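Local coordinates for protein xylose isomerase-like TIM barrel (Anabaena variabilis ATCC 29413, PDB 2QW5) that probably acts as a metal-dependent sugar phosphate isomerase or epimerase, and binds zinc and D-xylose, at residues I84-G89 against E124-P129; G128-P133 against V178-E183; Y12-M17 against G47-I52. All blocks are in the same frame, centred on the assembly; numbering follows the deposited sequence.

Interaction 1: residues I84-G89 against E124-P129; sequences ISTNVG and EIMMGP. With XLS (D-xylose), chain C.
Residues 84-89 and 124-129 carry the third and fourth strands of an (alpha/beta)8 TIM barrel, two parallel neighbours joined by the beta-alpha-beta crossover through helix 101-120. Three backbone hydrogen bonds set their register. Thr86 N donates to Ile125 O in the carbonyl plane, Met127 N reaches Thr86 O at 2.9 Å from above the carbonyl plane, and Val88 N meets Met127 O almost along the C=O axis. At the N-terminal end, just before strand 125-128 begins, a water bridges the two segments, donating to Ile84 O and accepting from Glu124 N.

Side-chain packing uses both faces. Toward helix 101-120, Thr86 OG1 touches CG of Met126 (a selenomethionine) at 3.3 Å; with OG1 between the backbone N and the carbonyl carbon (chi1 63°), threonine can pack on Met126 and still pair its hydroxyl with Thr118 OG1. Val88 CG2 lies against the same Met126 CG at 4.0 Å. Inside the barrel, the unbranched chain of Met127, also selenomethionine, is flexible enough to bend at chi2 and chi3, bringing its methyl CE into tight van der Waals contact with Asn87 ND2 at 3.1 Å.

Ligand contacts centre on Asn87, whose CG is anti to the backbone N (chi1 -172°), sending the amide toward D-xylose. An amide suits, able to accept and donate: OD1 accepts from XLS O4 at 2.8 Å, while ND2 gives a weak bond to XLS O2 at 3.3 Å. The rigid ring of Pro129 packs its CD closely on the same hydroxyl, 3.0 Å from XLS O4, without a hydrogen bond.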
ATOM      1  N   ILE A  84     -34.161 -15.374   8.493  1.00 16.94           N
ATOM      2  CA  ILE A  84     -32.973 -14.748   7.956  1.00 17.36           C
ATOM      3  C   ILE A  84     -32.830 -13.378   8.583  1.00 16.68           C
ATOM      4  O   ILE A  84     -33.820 -12.678   8.721  1.00 18.02           O
ATOM      5  CB  ILE A  84     -33.110 -14.529   6.446  1.00 15.63           C
ATOM      6  CG1 ILE A  84     -33.332 -15.857   5.689  1.00 20.52           C
ATOM      7  CG2 ILE A  84     -31.890 -13.768   5.834  1.00 17.11           C
ATOM      8  CD1 ILE A  84     -32.234 -16.825   5.816  1.00 19.93           C
ATOM      9  N   SER A  85     -31.612 -13.070   9.029  1.00 16.05           N
ATOM     10  CA  SER A  85     -31.176 -11.710   9.378  1.00 16.35           C
ATOM     11  C   SER A  85     -30.154 -11.315   8.279  1.00 16.76           C
ATOM     12  O   SER A  85     -29.615 -12.167   7.580  1.00 15.94           O
ATOM     13  CB  SER A  85     -30.581 -11.663  10.769  1.00 16.82           C
ATOM     14  OG  SER A  85     -29.434 -12.480  10.863  1.00 18.71           O
ATOM     15  N   THR A  86     -29.929 -10.024   8.091  1.00 14.80           N
ATOM     16  CA  THR A  86     -28.998  -9.548   7.082  1.00 17.33           C
ATOM     17  C   THR A  86     -27.853  -8.748   7.686  1.00 18.50           C
ATOM     18  O   THR A  86     -28.016  -8.099   8.745  1.00 14.49           O
ATOM     19  CB  THR A  86     -29.676  -8.695   5.995  1.00 19.03           C
ATOM     20  OG1 THR A  86     -30.233  -7.517   6.603  1.00 10.63           O
ATOM     21  CG2 THR A  86     -30.704  -9.453   5.292  1.00  9.33           C
ATOM     22  N   ASN A  87     -26.703  -8.839   7.021  1.00 17.99           N
ATOM     23  CA  ASN A  87     -25.518  -8.076   7.337  1.00 18.44           C
ATOM     24  C   ASN A  87     -25.276  -7.116   6.151  1.00 17.11           C
ATOM     25  O   ASN A  87     -25.100  -7.531   5.000  1.00 15.81           O
ATOM     26  CB  ASN A  87     -24.325  -8.969   7.607  1.00 17.60           C
ATOM     27  CG  ASN A  87     -23.149  -8.211   8.114  1.00 21.94           C
ATOM     28  OD1 ASN A  87     -22.532  -7.471   7.372  1.00 22.42           O
ATOM     29  ND2 ASN A  87     -22.804  -8.422   9.370  1.00 23.34           N
ATOM     30  N   VAL A  88     -25.283  -5.837   6.464  1.00 14.73           N
ATOM     31  CA  VAL A  88     -25.196  -4.775   5.485  1.00 15.72           C
ATOM     32  C   VAL A  88     -24.249  -3.714   5.995  1.00 19.50           C
ATOM     33  O   VAL A  88     -24.325  -3.344   7.153  1.00 16.10           O
ATOM     34  CB  VAL A  88     -26.592  -4.116   5.210  1.00 15.37           C
ATOM     35  CG1 VAL A  88     -26.437  -2.913   4.334  1.00 12.83           C
ATOM     36  CG2 VAL A  88     -27.554  -5.131   4.512  1.00 14.07           C
ATOM     37  N   GLY A  89     -23.398  -3.225   5.111  1.00 18.86           N
ATOM     38  CA  GLY A  89     -22.450  -2.170   5.443  1.00 19.28           C
ATOM     39  C   GLY A  89     -22.503  -0.986   4.524  1.00 17.29           C
ATOM     40  O   GLY A  89     -22.748  -1.123   3.326  1.00 19.54           O
ATOM     41  N   GLU A 124     -36.446  -9.604   9.959  1.00 21.78           N
ATOM     42  CA  GLU A 124     -36.834  -8.552  10.862  1.00 25.10           C
ATOM     43  C   GLU A 124     -35.651  -7.881  11.548  1.00 23.13           C
ATOM     44  O   GLU A 124     -35.830  -7.013  12.385  1.00 23.59           O
ATOM     45  CB  GLU A 124     -37.869  -9.153  11.798  1.00 28.46           C
ATOM     46  CG  GLU A 124     -39.213  -9.458  10.953  1.00 33.42           C
ATOM     47  CD  GLU A 124     -40.310 -10.250  11.679  1.00 35.72           C
ATOM     48  OE1 GLU A 124     -40.118 -11.473  11.975  1.00 48.59           O
ATOM     49  OE2 GLU A 124     -41.380  -9.638  11.897  1.00 39.32           O
ATOM     50  N   ILE A 125     -34.432  -8.250  11.149  1.00 21.25           N
ATOM     51  CA  ILE A 125     -33.208  -7.668  11.669  1.00 20.13           C
ATOM     52  C   ILE A 125     -32.221  -7.424  10.521  1.00 19.07           C
ATOM     53  O   ILE A 125     -31.865  -8.371   9.789  1.00 19.98           O
ATOM     54  CB  ILE A 125     -32.529  -8.574  12.711  1.00 23.32           C
ATOM     55  CG1 ILE A 125     -33.418  -8.793  13.951  1.00 29.77           C
ATOM     56  CG2 ILE A 125     -31.221  -7.956  13.174  1.00 17.88           C
ATOM     57  CD1 ILE A 125     -32.894  -9.886  14.876  1.00 24.20           C
HETATM   58  N   MSE A 126     -31.819  -6.156  10.365  1.00 17.40           N
HETATM   59  CA  MSE A 126     -30.748  -5.746   9.435  1.00 16.10           C
HETATM   60  C   MSE A 126     -29.683  -5.146  10.332  1.00 19.09           C
HETATM   61  O   MSE A 126     -29.955  -4.146  11.048  1.00 17.32           O
HETATM   62  CB  MSE A 126     -31.223  -4.706   8.434  1.00 15.82           C
HETATM   63  CG  MSE A 126     -30.139  -4.292   7.430  1.00 16.24           C
HETATM   64 SE   MSE A 126     -30.775  -3.190   6.074  0.75  8.78          SE
HETATM   65  CE  MSE A 126     -29.914  -1.496   6.498  1.00  9.46           C
HETATM   66  N   MSE A 127     -28.476  -5.716  10.278  1.00 18.26           N
HETATM   67  CA  MSE A 127     -27.373  -5.273  11.148  1.00 22.26           C
HETATM   68  C   MSE A 127     -26.115  -4.972  10.379  1.00 18.41           C
HETATM   69  O   MSE A 127     -25.969  -5.405   9.249  1.00 17.79           O
HETATM   70  CB  MSE A 127     -27.023  -6.367  12.164  1.00 20.37           C
HETATM   71  CG  MSE A 127     -26.633  -7.709  11.501  1.00 32.58           C
HETATM   72 SE   MSE A 127     -25.247  -8.482  12.437  0.75 41.36          SE
HETATM   73  CE  MSE A 127     -23.763  -7.264  12.135  1.00 27.86           C
ATOM     74  N   GLY A 128     -25.220  -4.209  10.996  1.00 20.46           N
ATOM     75  CA  GLY A 128     -23.889  -4.025  10.446  1.00 18.95           C
ATOM     76  C   GLY A 128     -23.387  -2.616  10.585  1.00 17.62           C
ATOM     77  O   GLY A 128     -24.004  -1.826  11.286  1.00 15.44           O
ATOM     78  N   PRO A 129     -22.225  -2.323   9.953  1.00 17.27           N
ATOM     79  CA  PRO A 129     -21.574  -1.028   9.985  1.00 16.23           C
ATOM     80  C   PRO A 129     -22.207  -0.042   8.970  1.00 19.46           C
ATOM     81  O   PRO A 129     -21.577   0.346   7.966  1.00 18.71           O
ATOM     82  CB  PRO A 129     -20.127  -1.380   9.653  1.00 15.29           C
ATOM     83  CG  PRO A 129     -20.265  -2.569   8.726  1.00 18.99           C
ATOM     84  CD  PRO A 129     -21.434  -3.310   9.172  1.00 14.60           C
TER
HETATM   85  C1  XLS C 401     -17.414  -7.633  10.350  1.00 51.13           C
HETATM   86  C2  XLS C 401     -18.445  -6.795   9.604  1.00 50.44           C
HETATM   87  C3  XLS C 401     -18.209  -6.720   8.054  1.00 49.90           C
HETATM   88  C4  XLS C 401     -19.479  -6.731   7.226  1.00 43.51           C
HETATM   89  O1  XLS C 401     -16.903  -7.354  11.659  1.00 37.62           O
HETATM   90  O2  XLS C 401     -19.778  -7.169   9.953  1.00 48.01           O
HETATM   91  O3  XLS C 401     -17.379  -7.704   7.435  1.00 53.13           O
HETATM   92  O4  XLS C 401     -20.344  -5.756   7.734  1.00 39.24           O
HETATM   93  O   HOH W   1     -34.664 -11.638  11.038  1.00 34.79           O

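Interaction 2: residues G128-P133 against V178-E183; sequences GPIVIP and VKLAIE. With ZN (zinc ion), chain D; XLS (D-xylose), chain C.
The flat carboxylate of Glu183 is split between metal and sugar: OE2 binds zinc at 2.1 Å, and OE1 accepts a hydrogen bond from XLS O2 at 3.2 Å. A second flat group, the Gly128 carbonyl, receives Glu183 N from well above its plane (60° out). This is the C-terminal end of the TIM-barrel strand 179-182, where the chain after strand 125-128 turns away into a loop. Gly128 N still bonds to Ala181 O before Pro129 centres an inverse gamma turn. The turn gives Gly128 O a weak further donor, Ile130 N, at 3.0 Å. Glycine suits the corner, since its phi of 140° is scarcely open to other residues.

The loop then lays apolar side chains across the strand. Ile130 CG1 meets Ile182 CG1 at 3.9 Å, and Val131 CG2 packs on Ile182 CD1 at 3.7 Å, each pair crossing at about a right angle. Glu183, with CG anti to the backbone N (chi1 -169°) and the chain extended beyond CG, carries its carboxylate to the zinc. The zinc, also held by Asp216, Gln247 and Glu281, would be expected to favour the ionised form of Glu183. A zinc-bound water adds a second link, donating to XLS O1 at 2.5 Å.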
ATOM      1  N   GLY A 128     -25.220  -4.209  10.996  1.00 20.46           N
ATOM      2  CA  GLY A 128     -23.889  -4.025  10.446  1.00 18.95           C
ATOM      3  C   GLY A 128     -23.387  -2.616  10.585  1.00 17.62           C
ATOM      4  O   GLY A 128     -24.004  -1.826  11.286  1.00 15.44           O
ATOM      5  N   PRO A 129     -22.225  -2.323   9.953  1.00 17.27           N
ATOM      6  CA  PRO A 129     -21.574  -1.028   9.985  1.00 16.23           C
ATOM      7  C   PRO A 129     -22.207  -0.042   8.970  1.00 19.46           C
ATOM      8  O   PRO A 129     -21.577   0.346   7.966  1.00 18.71           O
ATOM      9  CB  PRO A 129     -20.127  -1.380   9.653  1.00 15.29           C
ATOM     10  CG  PRO A 129     -20.265  -2.569   8.726  1.00 18.99           C
ATOM     11  CD  PRO A 129     -21.434  -3.310   9.172  1.00 14.60           C
ATOM     12  N   ILE A 130     -23.411   0.428   9.323  1.00 19.81           N
ATOM     13  CA  ILE A 130     -24.229   1.268   8.458  1.00 17.91           C
ATOM     14  C   ILE A 130     -24.124   2.808   8.720  1.00 19.14           C
ATOM     15  O   ILE A 130     -24.937   3.563   8.175  1.00 19.76           O
ATOM     16  CB  ILE A 130     -25.704   0.792   8.440  1.00 17.17           C
ATOM     17  CG1 ILE A 130     -26.376   0.893   9.819  1.00 24.08           C
ATOM     18  CG2 ILE A 130     -25.793  -0.707   7.882  1.00 13.77           C
ATOM     19  CD1 ILE A 130     -27.851   0.635   9.810  1.00 20.17           C
ATOM     20  N   VAL A 131     -23.147   3.232   9.539  1.00 18.66           N
ATOM     21  CA  VAL A 131     -22.905   4.660   9.849  1.00 18.32           C
ATOM     22  C   VAL A 131     -21.640   5.133   9.111  1.00 16.56           C
ATOM     23  O   VAL A 131     -21.709   5.952   8.199  1.00 20.42           O
ATOM     24  CB  VAL A 131     -22.809   4.871  11.361  1.00 16.03           C
ATOM     25  CG1 VAL A 131     -22.624   6.376  11.690  1.00 15.80           C
ATOM     26  CG2 VAL A 131     -24.055   4.281  12.082  1.00 17.56           C
ATOM     27  N   ILE A 132     -20.482   4.640   9.524  1.00 17.55           N
ATOM     28  CA  ILE A 132     -19.210   4.967   8.915  1.00 16.78           C
ATOM     29  C   ILE A 132     -18.911   3.739   7.996  1.00 18.44           C
ATOM     30  O   ILE A 132     -19.101   2.595   8.460  1.00 18.25           O
ATOM     31  CB  ILE A 132     -18.090   5.084   9.967  1.00 20.80           C
ATOM     32  CG1 ILE A 132     -18.447   6.119  11.068  1.00 23.90           C
ATOM     33  CG2 ILE A 132     -16.739   5.409   9.311  1.00 17.50           C
ATOM     34  CD1 ILE A 132     -18.614   7.518  10.564  1.00 22.03           C
ATOM     35  N   PRO A 133     -18.477   3.970   6.733  1.00 18.99           N
ATOM     36  CA  PRO A 133     -18.120   2.898   5.780  1.00 18.54           C
ATOM     37  C   PRO A 133     -17.146   1.893   6.363  1.00 18.68           C
ATOM     38  O   PRO A 133     -16.142   2.290   6.925  1.00 16.41           O
ATOM     39  CB  PRO A 133     -17.464   3.664   4.635  1.00 19.43           C
ATOM     40  CG  PRO A 133     -18.194   4.946   4.615  1.00 20.29           C
ATOM     41  CD  PRO A 133     -18.337   5.289   6.079  1.00 21.35           C
ATOM     42  N   VAL A 178     -38.448  -3.929  10.105  1.00 18.99           N
ATOM     43  CA  VAL A 178     -37.046  -4.362  10.144  1.00 17.37           C
ATOM     44  C   VAL A 178     -36.360  -3.548  11.218  1.00 16.37           C
ATOM     45  O   VAL A 178     -36.349  -2.305  11.156  1.00 16.82           O
ATOM     46  CB  VAL A 178     -36.347  -4.118   8.785  1.00 18.67           C
ATOM     47  CG1 VAL A 178     -34.813  -4.322   8.910  1.00 12.89           C
ATOM     48  CG2 VAL A 178     -37.027  -4.971   7.675  1.00 13.94           C
ATOM     49  N   LYS A 179     -35.846  -4.211  12.245  1.00 16.51           N
ATOM     50  CA  LYS A 179     -35.106  -3.473  13.293  1.00 16.73           C
ATOM     51  C   LYS A 179     -33.727  -3.233  12.713  1.00 17.96           C
ATOM     52  O   LYS A 179     -33.182  -4.137  12.083  1.00 18.45           O
ATOM     53  CB  LYS A 179     -34.996  -4.302  14.574  1.00 17.79           C
ATOM     54  CG  LYS A 179     -36.289  -4.638  15.296  1.00 26.39           C
ATOM     55  CD  LYS A 179     -36.890  -3.465  15.965  1.00 36.74           C
ATOM     56  CE  LYS A 179     -38.094  -3.919  16.800  1.00 46.15           C
ATOM     57  NZ  LYS A 179     -38.964  -2.749  17.074  1.00 46.20           N
ATOM     58  N   LEU A 180     -33.157  -2.044  12.936  1.00 17.27           N
ATOM     59  CA  LEU A 180     -31.805  -1.710  12.441  1.00 19.74           C
ATOM     60  C   LEU A 180     -30.820  -1.878  13.603  1.00 20.51           C
ATOM     61  O   LEU A 180     -30.932  -1.155  14.566  1.00 17.91           O
ATOM     62  CB  LEU A 180     -31.766  -0.271  11.896  1.00 20.77           C
ATOM     63  CG  LEU A 180     -32.626   0.020  10.638  1.00 21.16           C
ATOM     64  CD1 LEU A 180     -32.755   1.520  10.405  1.00 21.58           C
ATOM     65  CD2 LEU A 180     -32.067  -0.687   9.397  1.00 20.16           C
ATOM     66  N   ALA A 181     -29.858  -2.799  13.491  1.00 15.61           N
ATOM     67  CA  ALA A 181     -28.873  -3.107  14.571  1.00 15.35           C
ATOM     68  C   ALA A 181     -27.479  -2.698  14.146  1.00 17.43           C
ATOM     69  O   ALA A 181     -26.803  -3.456  13.475  1.00 13.93           O
ATOM     70  CB  ALA A 181     -28.927  -4.575  14.938  1.00 14.34           C
ATOM     71  N   ILE A 182     -27.065  -1.471  14.536  1.00 16.84           N
ATOM     72  CA  ILE A 182     -25.742  -0.918  14.237  1.00 16.33           C
ATOM     73  C   ILE A 182     -24.697  -1.629  15.089  1.00 17.43           C
ATOM     74  O   ILE A 182     -24.904  -1.861  16.278  1.00 16.28           O
ATOM     75  CB  ILE A 182     -25.638   0.605  14.495  1.00 15.20           C
ATOM     76  CG1 ILE A 182     -26.681   1.403  13.701  1.00 16.19           C
ATOM     77  CG2 ILE A 182     -24.238   1.129  14.094  1.00 14.43           C
ATOM     78  CD1 ILE A 182     -26.782   2.952  14.113  1.00 18.58           C
ATOM     79  N   GLU A 183     -23.556  -1.944  14.481  1.00 17.86           N
ATOM     80  CA  GLU A 183     -22.522  -2.747  15.125  1.00 17.22           C
ATOM     81  C   GLU A 183     -21.266  -1.950  15.517  1.00 15.20           C
ATOM     82  O   GLU A 183     -20.638  -1.342  14.655  1.00 15.39           O
ATOM     83  CB  GLU A 183     -22.128  -3.892  14.167  1.00 17.12           C
ATOM     84  CG  GLU A 183     -21.236  -4.955  14.826  1.00 17.23           C
ATOM     85  CD  GLU A 183     -20.797  -6.049  13.876  1.00 24.08           C
ATOM     86  OE1 GLU A 183     -20.902  -5.832  12.636  1.00 26.05           O
ATOM     87  OE2 GLU A 183     -20.341  -7.115  14.409  1.00 17.81           O
TER
HETATM   88 ZN    ZN D 400     -20.257  -9.202  13.960  0.50 24.74          ZN
HETATM   89  C1  XLS C 401     -17.414  -7.633  10.350  1.00 51.13           C
HETATM   90  C2  XLS C 401     -18.445  -6.795   9.604  1.00 50.44           C
HETATM   91  C3  XLS C 401     -18.209  -6.720   8.054  1.00 49.90           C
HETATM   92  C4  XLS C 401     -19.479  -6.731   7.226  1.00 43.51           C
HETATM   93  O1  XLS C 401     -16.903  -7.354  11.659  1.00 37.62           O
HETATM   94  O2  XLS C 401     -19.778  -7.169   9.953  1.00 48.01           O
HETATM   95  O3  XLS C 401     -17.379  -7.704   7.435  1.00 53.13           O
HETATM   96  O4  XLS C 401     -20.344  -5.756   7.734  1.00 39.24           O
HETATM   97  O   HOH W   2     -18.572  -8.806  12.900  1.00 27.65           O

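Interaction 3: residues Y12-M17 against G47-I52; sequences YISFFM and GFEFPI
Three backbone hydrogen bonds join strand 12-14 and the start of the 3-10 segment after it to the parallel strand 47-51, in the first beta-alpha-beta unit of the TIM barrel, connected through helix 27-42. Ile13 N donates to Gly47 O, Glu49 N reaches Ile13 O from above its carbonyl plane, and Phe15 N meets Glu49 O at 2.9 Å, in plane and nearly straight (166°).

Aromatic contacts fill much of the rest. The Tyr12 ring lies with one face over Gly47, whose CA makes a CH-pi contact 3.7 Å from the ring centroid; glycine lets the ring settle on the backbone itself. Phe50 turns an edge toward the face of Phe15 in a T-shaped pair, centroids 5.3 Å apart and planes at 68°, while Phe48 CD1 approaches the edge of Phe15. Ile13 CG2 packs on Phe48 CD1 at 3.5 Å, and Phe16 CE1 touches Pro51 CB at 3.5 Å.

Polar groups gather inside the barrel. Ser14 OG, anti to its own N, accepts from Phe16 N in an ST turn. A water over one face of the Phe16 ring links Ser14 OG to Glu49 OE1, to which it donates at 2.8 Å. Glu49 OE2 is bonded by Tyr245 and Gln247, a zinc ligand, making Glu49 second-shell; the nearby Glu281 carboxylate would tend to raise the cost of a charge on it.

Outside, helix 27-42 packs on Ile13, Phe15 and Phe48; strands 278-280 and 83-87 flank the pair.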
ATOM      1  N   TYR A  12     -28.802 -18.802  15.564  1.00 18.02           N
ATOM      2  CA  TYR A  12     -28.562 -18.610  14.124  1.00 18.21           C
ATOM      3  C   TYR A  12     -27.075 -18.793  13.853  1.00 16.10           C
ATOM      4  O   TYR A  12     -26.290 -18.860  14.785  1.00 17.97           O
ATOM      5  CB  TYR A  12     -28.938 -17.194  13.709  1.00 21.40           C
ATOM      6  CG  TYR A  12     -30.410 -16.818  13.692  1.00 17.23           C
ATOM      7  CD1 TYR A  12     -31.413 -17.583  14.339  1.00 14.07           C
ATOM      8  CD2 TYR A  12     -30.800 -15.582  13.141  1.00 18.15           C
ATOM      9  CE1 TYR A  12     -32.771 -17.144  14.330  1.00 17.80           C
ATOM     10  CE2 TYR A  12     -32.127 -15.169  13.140  1.00 17.07           C
ATOM     11  CZ  TYR A  12     -33.105 -15.943  13.725  1.00 22.80           C
ATOM     12  OH  TYR A  12     -34.405 -15.487  13.723  1.00 22.65           O
ATOM     13  N   ILE A  13     -26.708 -18.929  12.595  1.00 17.19           N
ATOM     14  CA  ILE A  13     -25.291 -18.917  12.178  1.00 15.68           C
ATOM     15  C   ILE A  13     -25.094 -18.033  10.959  1.00 17.84           C
ATOM     16  O   ILE A  13     -25.931 -18.002  10.063  1.00 18.71           O
ATOM     17  CB  ILE A  13     -24.751 -20.331  11.960  1.00 17.73           C
ATOM     18  CG1 ILE A  13     -23.236 -20.288  11.708  1.00 19.95           C
ATOM     19  CG2 ILE A  13     -25.567 -21.060  10.870  1.00 15.36           C
ATOM     20  CD1 ILE A  13     -22.532 -21.662  11.830  1.00 15.58           C
ATOM     21  N   SER A  14     -23.979 -17.290  10.938  1.00 16.49           N
ATOM     22  CA  SER A  14     -23.641 -16.441   9.812  1.00 16.66           C
ATOM     23  C   SER A  14     -23.131 -17.216   8.584  1.00 16.94           C
ATOM     24  O   SER A  14     -22.306 -18.101   8.714  1.00 18.01           O
ATOM     25  CB  SER A  14     -22.520 -15.486  10.190  1.00 13.59           C
ATOM     26  OG  SER A  14     -22.160 -14.706   9.073  1.00 15.61           O
ATOM     27  N   PHE A  15     -23.565 -16.779   7.393  1.00 19.51           N
ATOM     28  CA  PHE A  15     -23.031 -17.297   6.112  1.00 17.31           C
ATOM     29  C   PHE A  15     -21.580 -16.863   5.839  1.00 19.19           C
ATOM     30  O   PHE A  15     -21.033 -17.291   4.843  1.00 19.75           O
ATOM     31  CB  PHE A  15     -23.970 -17.053   4.902  1.00 18.17           C
ATOM     32  CG  PHE A  15     -24.689 -18.292   4.469  1.00 19.01           C
ATOM     33  CD1 PHE A  15     -25.487 -18.991   5.383  1.00 19.67           C
ATOM     34  CD2 PHE A  15     -24.539 -18.791   3.167  1.00 19.44           C
ATOM     35  CE1 PHE A  15     -26.139 -20.164   5.015  1.00 22.89           C
ATOM     36  CE2 PHE A  15     -25.182 -19.992   2.781  1.00 19.64           C
ATOM     37  CZ  PHE A  15     -26.002 -20.660   3.706  1.00 19.68           C
ATOM     38  N   PHE A  16     -20.968 -16.021   6.704  1.00 17.51           N
ATOM     39  CA  PHE A  16     -19.495 -15.770   6.631  1.00 16.19           C
ATOM     40  C   PHE A  16     -18.607 -17.028   6.822  1.00 16.41           C
ATOM     41  O   PHE A  16     -17.384 -16.955   6.653  1.00 16.62           O
ATOM     42  CB  PHE A  16     -19.079 -14.693   7.622  1.00 12.84           C
ATOM     43  CG  PHE A  16     -19.606 -13.318   7.302  1.00 17.41           C
ATOM     44  CD1 PHE A  16     -19.789 -12.875   5.985  1.00 18.12           C
ATOM     45  CD2 PHE A  16     -19.832 -12.416   8.328  1.00 21.74           C
ATOM     46  CE1 PHE A  16     -20.170 -11.583   5.705  1.00 17.58           C
ATOM     47  CE2 PHE A  16     -20.256 -11.121   8.033  1.00 15.56           C
ATOM     48  CZ  PHE A  16     -20.404 -10.704   6.720  1.00 18.20           C
HETATM   49  N   MSE A  17     -19.205 -18.155   7.243  1.00 17.40           N
HETATM   50  CA  MSE A  17     -18.539 -19.448   7.258  1.00 17.91           C
HETATM   51  C   MSE A  17     -18.232 -19.853   5.796  1.00 18.35           C
HETATM   52  O   MSE A  17     -17.309 -20.635   5.562  1.00 18.83           O
HETATM   53  CB  MSE A  17     -19.429 -20.508   7.892  1.00 17.37           C
HETATM   54  CG  MSE A  17     -18.826 -21.952   7.984  1.00 19.82           C
HETATM   55 SE   MSE A  17     -17.239 -21.941   9.056  0.75 11.37          SE
HETATM   56  CE  MSE A  17     -18.058 -22.224  10.725  1.00 14.89           C
ATOM     57  N   GLY A  47     -31.956 -20.258  12.172  1.00 16.40           N
ATOM     58  CA  GLY A  47     -31.890 -19.120  11.273  1.00 12.81           C
ATOM     59  C   GLY A  47     -30.477 -18.816  10.811  1.00 13.81           C
ATOM     60  O   GLY A  47     -29.510 -19.350  11.345  1.00 14.01           O
ATOM     61  N   PHE A  48     -30.378 -17.948   9.807  1.00 17.90           N
ATOM     62  CA  PHE A  48     -29.072 -17.662   9.129  1.00 17.54           C
ATOM     63  C   PHE A  48     -28.866 -16.207   8.858  1.00 17.26           C
ATOM     64  O   PHE A  48     -29.836 -15.547   8.585  1.00 15.84           O
ATOM     65  CB  PHE A  48     -29.015 -18.490   7.844  1.00 14.80           C
ATOM     66  CG  PHE A  48     -29.191 -19.943   8.113  1.00 19.07           C
ATOM     67  CD1 PHE A  48     -28.101 -20.743   8.450  1.00 22.61           C
ATOM     68  CD2 PHE A  48     -30.457 -20.478   8.192  1.00 20.73           C
ATOM     69  CE1 PHE A  48     -28.286 -22.102   8.797  1.00 27.80           C
ATOM     70  CE2 PHE A  48     -30.666 -21.830   8.556  1.00 12.84           C
ATOM     71  CZ  PHE A  48     -29.576 -22.636   8.857  1.00 20.61           C
ATOM     72  N   GLU A  49     -27.633 -15.695   8.982  1.00 17.66           N
ATOM     73  CA  GLU A  49     -27.357 -14.300   8.656  1.00 21.72           C
ATOM     74  C   GLU A  49     -26.814 -14.329   7.255  1.00 18.53           C
ATOM     75  O   GLU A  49     -25.819 -14.990   6.991  1.00 22.13           O
ATOM     76  CB  GLU A  49     -26.293 -13.589   9.509  1.00 21.98           C
ATOM     77  CG  GLU A  49     -26.305 -13.791  10.971  1.00 31.38           C
ATOM     78  CD  GLU A  49     -25.398 -12.746  11.673  1.00 29.18           C
ATOM     79  OE1 GLU A  49     -24.444 -12.173  11.053  1.00 45.75           O
ATOM     80  OE2 GLU A  49     -25.661 -12.507  12.845  1.00 32.27           O
ATOM     81  N   PHE A  50     -27.457 -13.592   6.383  1.00 19.32           N
ATOM     82  CA  PHE A  50     -27.070 -13.427   4.982  1.00 21.95           C
ATOM     83  C   PHE A  50     -26.421 -12.075   4.794  1.00 19.18           C
ATOM     84  O   PHE A  50     -27.081 -11.058   5.030  1.00 17.50           O
ATOM     85  CB  PHE A  50     -28.323 -13.478   4.113  1.00 20.86           C
ATOM     86  CG  PHE A  50     -28.809 -14.870   3.774  1.00 16.04           C
ATOM     87  CD1 PHE A  50     -28.343 -16.029   4.413  1.00 22.80           C
ATOM     88  CD2 PHE A  50     -29.856 -14.984   2.849  1.00 16.65           C
ATOM     89  CE1 PHE A  50     -28.835 -17.292   4.038  1.00 18.54           C
ATOM     90  CE2 PHE A  50     -30.364 -16.221   2.503  1.00 17.41           C
ATOM     91  CZ  PHE A  50     -29.863 -17.372   3.095  1.00 16.99           C
ATOM     92  N   PRO A  51     -25.109 -12.055   4.422  1.00 21.26           N
ATOM     93  CA  PRO A  51     -24.541 -10.777   4.012  1.00 19.03           C
ATOM     94  C   PRO A  51     -25.162 -10.351   2.689  1.00 16.73           C
ATOM     95  O   PRO A  51     -25.398 -11.194   1.837  1.00 17.66           O
ATOM     96  CB  PRO A  51     -23.043 -11.073   3.839  1.00 19.80           C
ATOM     97  CG  PRO A  51     -22.964 -12.557   3.564  1.00 20.55           C
ATOM     98  CD  PRO A  51     -24.090 -13.134   4.390  1.00 24.90           C
ATOM     99  N   ILE A  52     -25.486  -9.059   2.545  1.00 14.62           N
ATOM    100  CA  ILE A  52     -26.012  -8.536   1.290  1.00 14.56           C
ATOM    101  C   ILE A  52     -24.901  -7.754   0.622  1.00 15.20           C
ATOM    102  O   ILE A  52     -24.542  -6.627   1.075  1.00 16.69           O
ATOM    103  CB  ILE A  52     -27.306  -7.697   1.446  1.00 13.88           C
ATOM    104  CG1 ILE A  52     -28.394  -8.531   2.170  1.00 16.76           C
ATOM    105  CG2 ILE A  52     -27.803  -7.128   0.072  1.00 14.09           C
ATOM    106  CD1 ILE A  52     -28.793  -9.880   1.509  1.00 20.33           C
TER
HETATM  107  O   HOH W   3     -23.239 -12.351   8.568  1.00 40.33           O

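Overall arrangement
All three contacts belong to one closed eight-stranded parallel barrel. Along the chain, interaction 3 closes before interaction 1 opens, and interaction 2 begins on Gly128 and Pro129, where interaction 1 ends. Interactions 1 and 2 have centres about 7 Å apart and meet through the adjoining strands 125-128 and 179-182. Interactions 1 and 3, about 9 Å between centres, are joined by the neighbouring strands 47-51 and 83-87. Interactions 2 and 3 do not touch, their centres being about 16 Å apart. Together they span the first five strands, whose C-terminal ends bring sugar-binding, zinc-binding and second-shell side chains round one pocket, consistent with an isomerase-type active site.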